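Local structure of carbohydrate-binding protein (Flavonifractor plautii, 6N1B) at residues A[396-399]-A[400-403]. The protein probably removes the acetyl group from the N-acetylgalactosamine of the blood group A antigen, the opening step in its conversion to the universal O type. Residues are numbered along the deposited sequence; the frame is centred on the assembly and turned at random.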
# COMPACT_ATOMS: atom_id res chain seq x y z
N PHE A 396 5.53 19.99 0.03
CA PHE A 396 4.23 19.91 -0.68
C PHE A 396 4.11 21.07 -1.70
O PHE A 396 3.73 20.81 -2.88
CB PHE A 396 3.10 20.02 0.35
CG PHE A 396 1.73 20.08 -0.33
CD1 PHE A 396 1.15 18.97 -0.80
CD2 PHE A 396 1.06 21.28 -0.46
CE1 PHE A 396 -0.16 19.02 -1.41
CE2 PHE A 396 -0.15 21.33 -1.10
CZ PHE A 396 -0.71 20.21 -1.57
N VAL A 397 4.53 22.28 -1.33
CA VAL A 397 4.40 23.38 -2.25
C VAL A 397 5.30 23.17 -3.46
O VAL A 397 4.88 23.41 -4.60
CB VAL A 397 4.69 24.74 -1.52
CG1 VAL A 397 4.88 25.88 -2.45
CG2 VAL A 397 3.61 25.02 -0.49
N GLU A 398 6.56 22.75 -3.24
CA GLU A 398 7.41 22.58 -4.39
C GLU A 398 6.94 21.46 -5.31
O GLU A 398 7.02 21.55 -6.55
CB GLU A 398 8.90 22.31 -3.94
CG GLU A 398 9.51 23.51 -3.27
CD GLU A 398 9.77 24.69 -4.15
OE1 GLU A 398 9.80 24.60 -5.39
OE2 GLU A 398 10.04 25.80 -3.55
N MET A 399 6.42 20.41 -4.71
CA MET A 399 5.82 19.32 -5.47
C MET A 399 4.69 19.86 -6.38
O MET A 399 4.65 19.56 -7.60
CB MET A 399 5.29 18.27 -4.56
CG MET A 399 4.53 17.12 -5.27
SD MET A 399 3.48 16.19 -4.10
CE MET A 399 2.26 17.39 -3.75
N MET A 400 3.77 20.60 -5.77
CA MET A 400 2.62 21.18 -6.53
C MET A 400 3.11 22.10 -7.67
O MET A 400 2.55 22.05 -8.76
CB MET A 400 1.74 21.94 -5.59
CG MET A 400 1.00 21.07 -4.58
SD MET A 400 -0.20 19.92 -5.28
CE MET A 400 -1.53 21.06 -5.66
N ARG A 401 4.16 22.85 -7.42
CA ARG A 401 4.69 23.77 -8.44
C ARG A 401 5.15 22.94 -9.67
O ARG A 401 4.88 23.31 -10.86
CB ARG A 401 5.83 24.63 -7.92
CG ARG A 401 5.35 25.63 -6.94
CD ARG A 401 6.48 26.44 -6.32
NE ARG A 401 5.88 27.45 -5.51
CZ ARG A 401 6.53 28.28 -4.76
NH1 ARG A 401 7.86 28.30 -4.69
NH2 ARG A 401 5.88 29.17 -4.11
N VAL A 402 5.81 21.82 -9.41
CA VAL A 402 6.25 20.98 -10.52
C VAL A 402 5.04 20.35 -11.20
O VAL A 402 4.94 20.35 -12.45
CB VAL A 402 7.24 19.91 -10.09
CG1 VAL A 402 7.57 18.93 -11.18
CG2 VAL A 402 8.51 20.55 -9.54
N LEU A 403 4.11 19.75 -10.45
CA LEU A 403 2.99 19.11 -11.06
C LEU A 403 2.15 20.01 -11.94
O LEU A 403 1.62 19.58 -13.00
CB LEU A 403 2.12 18.48 -9.99
CG LEU A 403 2.70 17.34 -9.17
CD1 LEU A 403 1.71 16.89 -8.09
CD2 LEU A 403 3.08 16.17 -10.06
O HOH W 1 9.99 26.84 -6.31
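Met400 lays its CG over one face of the Phe396 ring, a CH-pi contact in which the carbon lies 3.8 Å from the ring centroid and only 20° off the ring normal. The sulfur, SD, follows obliquely and makes the pair a Met-aromatic contact as well. Bends in the Met400 chain at chi2 (-64°) and chi3 bring SD round beside the Phe396 ring, where it also meets Met399 CE at 3.8 Å. Met399 in turn packs its CG against Leu403 CD1, one turn further on.

The other flank of the same helix is polar. Val397 CG1 sits over one face of the Arg401 guanidinium, 3.6 Å from NE, with the two side chains running side by side. Glu398 OE2 reaches Arg401 NH1 in a salt bridge of 3.5 Å. The carboxylate and guanidinium planes stand 84° apart, so this is no flat, two-pronged pairing; a water at the guanidinium edge, in its plane, accepts from NH1. Arg401 NE donates to the backbone O of Tyr409, its strongest polar partner, and NH2 is also bonded elsewhere in the structure.

Behind both flanks lies the i to i+4 backbone ladder, with Met400 N to Phe396 O and Leu403 N to Met399 O at its straighter rungs. The result is an amphipathic helix, a rare element in this mainly beta protein. Helix 396-404 directly continues strand 385-395; its apolar side rests on Met352 of strand 351-361 and Leu303 of strand 300-306.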